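Long-range contact in DNA repair protein RAD7 (Saccharomyces cerevisiae, PDB 5ZB2), which promotes removal of damage from nontranscribed DNA as part of the global genome nucleotide excision repair complex, and binds Elc1: residues F35-R39 with Q69-T74. Residues are numbered along the deposited sequence; the frame is centred on the assembly and turned at random.
Sequences FNKLR and QLFLKT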
loop_
_atom_site.group_PDB
_atom_site.type_symbol
_atom_site.label_atom_id
_atom_site.label_comp_id
_atom_site.label_asym_id
_atom_site.label_seq_id
_atom_site.Cartn_x
_atom_site.Cartn_y
_atom_site.Cartn_z
ATOM N N PHE A 35 0.691 -17.458 7.838
ATOM C CA PHE A 35 -0.692 -17.492 7.374
ATOM C C PHE A 35 -1.315 -18.862 7.611
ATOM O O PHE A 35 -2.503 -18.961 7.937
ATOM C CB PHE A 35 -0.769 -17.102 5.896
ATOM C CG PHE A 35 -0.542 -15.635 5.646
ATOM C CD1 PHE A 35 -1.455 -14.693 6.099
ATOM C CD2 PHE A 35 0.577 -15.196 4.958
ATOM C CE1 PHE A 35 -1.253 -13.339 5.875
ATOM C CE2 PHE A 35 0.785 -13.843 4.728
ATOM C CZ PHE A 35 -0.132 -12.914 5.188
ATOM N N ASN A 36 -0.527 -19.932 7.462
ATOM C CA ASN A 36 -1.012 -21.258 7.835
ATOM C C ASN A 36 -1.370 -21.310 9.315
ATOM O O ASN A 36 -2.359 -21.941 9.702
ATOM C CB ASN A 36 0.038 -22.320 7.509
ATOM C CG ASN A 36 0.183 -22.568 6.020
ATOM O OD1 ASN A 36 -0.719 -22.277 5.236
ATOM N ND2 ASN A 36 1.323 -23.122 5.626
ATOM N N LYS A 37 -0.575 -20.649 10.156
ATOM C CA LYS A 37 -0.864 -20.623 11.587
ATOM C C LYS A 37 -2.253 -20.058 11.853
ATOM O O LYS A 37 -3.033 -20.632 12.622
ATOM C CB LYS A 37 0.202 -19.808 12.323
ATOM C CG LYS A 37 0.023 -19.742 13.839
ATOM C CD LYS A 37 0.145 -21.111 14.491
ATOM C CE LYS A 37 0.042 -21.015 16.008
ATOM N NZ LYS A 37 0.153 -22.351 16.663
ATOM N N LEU A 38 -2.586 -18.932 11.218
ATOM C CA LEU A 38 -3.914 -18.348 11.396
ATOM C C LEU A 38 -5.005 -19.341 11.011
ATOM O O LEU A 38 -5.973 -19.540 11.755
ATOM C CB LEU A 38 -4.040 -17.067 10.569
ATOM C CG LEU A 38 -5.420 -16.405 10.547
ATOM C CD1 LEU A 38 -5.870 -16.053 11.947
ATOM C CD2 LEU A 38 -5.403 -15.166 9.663
ATOM N N ARG A 39 -4.867 -19.974 9.844
ATOM C CA ARG A 39 -5.873 -20.936 9.405
ATOM C C ARG A 39 -5.922 -22.147 10.330
ATOM O O ARG A 39 -7.008 -22.640 10.661
ATOM C CB ARG A 39 -5.591 -21.373 7.968
ATOM C CG ARG A 39 -5.883 -20.299 6.929
ATOM C CD ARG A 39 -5.607 -20.802 5.519
ATOM N NE ARG A 39 -4.177 -20.860 5.219
ATOM C CZ ARG A 39 -3.482 -19.888 4.633
ATOM N NH1 ARG A 39 -4.070 -18.755 4.268
ATOM N NH2 ARG A 39 -2.186 -20.048 4.408
ATOM N N GLN A 69 -6.882 -11.892 5.005
ATOM C CA GLN A 69 -5.655 -12.590 5.364
ATOM C C GLN A 69 -5.853 -14.093 5.471
ATOM O O GLN A 69 -4.867 -14.836 5.428
ATOM C CB GLN A 69 -5.112 -12.030 6.680
ATOM C CG GLN A 69 -4.670 -10.580 6.569
ATOM C CD GLN A 69 -4.196 -10.015 7.886
ATOM O OE1 GLN A 69 -2.998 -9.839 8.107
ATOM N NE2 GLN A 69 -5.136 -9.732 8.774
ATOM N N LEU A 70 -7.100 -14.554 5.605
ATOM C CA LEU A 70 -7.387 -15.985 5.603
ATOM C C LEU A 70 -7.038 -16.643 4.272
ATOM O O LEU A 70 -6.845 -17.864 4.223
ATOM C CB LEU A 70 -8.870 -16.211 5.917
ATOM C CG LEU A 70 -9.356 -15.637 7.253
ATOM C CD1 LEU A 70 -10.872 -15.485 7.274
ATOM C CD2 LEU A 70 -8.890 -16.518 8.401
ATOM N N PHE A 71 -6.948 -15.864 3.196
ATOM C CA PHE A 71 -6.783 -16.397 1.852
ATOM C C PHE A 71 -5.381 -16.183 1.293
ATOM O O PHE A 71 -5.161 -16.416 0.100
ATOM C CB PHE A 71 -7.813 -15.760 0.916
ATOM C CG PHE A 71 -9.229 -15.905 1.386
ATOM C CD1 PHE A 71 -9.780 -14.986 2.263
ATOM C CD2 PHE A 71 -10.013 -16.958 0.949
ATOM C CE1 PHE A 71 -11.083 -15.120 2.697
ATOM C CE2 PHE A 71 -11.317 -17.094 1.380
ATOM C CZ PHE A 71 -11.852 -16.176 2.252
ATOM N N LEU A 72 -4.428 -15.754 2.116
ATOM C CA LEU A 72 -3.107 -15.383 1.634
ATOM C C LEU A 72 -2.114 -16.530 1.794
ATOM O O LEU A 72 -2.200 -17.333 2.726
ATOM C CB LEU A 72 -2.587 -14.144 2.370
ATOM C CG LEU A 72 -3.395 -12.854 2.201
ATOM C CD1 LEU A 72 -2.746 -11.717 2.979
ATOM C CD2 LEU A 72 -3.546 -12.471 0.738
ATOM N N LYS A 73 -1.159 -16.587 0.866
ATOM C CA LYS A 73 -0.103 -17.598 0.862
ATOM C C LYS A 73 -0.684 -19.015 0.869
ATOM O O LYS A 73 -0.376 -19.841 1.729
ATOM C CB LYS A 73 0.852 -17.387 2.042
ATOM C CG LYS A 73 1.735 -16.141 1.933
ATOM C CD LYS A 73 2.525 -16.085 0.623
ATOM C CE LYS A 73 3.349 -17.342 0.379
ATOM N NZ LYS A 73 4.040 -17.304 -0.944
ATOM N N THR A 74 -1.535 -19.280 -0.118
ATOM C CA THR A 74 -2.047 -20.615 -0.390
ATOM C C THR A 74 -1.645 -21.019 -1.803
ATOM O O THR A 74 -1.183 -20.198 -2.598
ATOM C CB THR A 74 -3.575 -20.678 -0.239
ATOM O OG1 THR A 74 -4.200 -20.096 -1.390
ATOM C CG2 THR A 74 -4.030 -19.932 1.013
#
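Arg-39, on the long N-terminal helix 8-41, reaches across to the carbonyls of Leu-70 and Leu-72 at the start of the leucine-rich-repeat domain, where residues 69-74 lead from a 3-10 segment toward strand 78-81. Its guanidinium takes Leu-72 O end-on with both terminal nitrogens: NH1 lies 2.8 Å from that oxygen, and NH2 makes the longer, more bent bond (N-H...O 135°). NH1 also donates to Leu-70 O at 2.9 Å, coming from above that carbonyl's plane. Both acceptors lie close to the guanidinium plane, and Thr-74 CG2 sits over one face, 3.5 Å from NH1. With alanine at this position the carbonyls of Leu-70 and Leu-72 would probably lose these donors, and a gap would be likely to open beside Thr-74 CG2.

The apolar half of the contact is Phe-35, one turn earlier. Leu-72 CB stands over the ring centre in a CH-pi contact, 3.8 Å from the centroid and only 9° off the normal, while Leu-72 CD1 reaches Phe-35 CZ at 3.6 Å. Lys-73 CG approaches Phe-35 CD2 obliquely; beyond it the lysine chain bends at chi2 and chi3, and NZ forms a salt bridge with Asp-28 of helix 8-41. At the other end of the contact, Leu-38 and Leu-70 meet through their CD2 methyls, crossing at about a right angle, with Trp-23 and Ile-16 of the second Rad7 subunit packing against Leu-38 and Leu-70 respectively.

Further out, helix 89-98 backs Leu-72 through Thr-94 and Phe-98. The arginine is positioned from within its own helix: its chain turns at chi3 (-76°), and Phe-35 O lies over the guanidinium face opposite Thr-74. Arg-39 NH2 donates almost straight to Asn-36 OD1 at 2.8 Å.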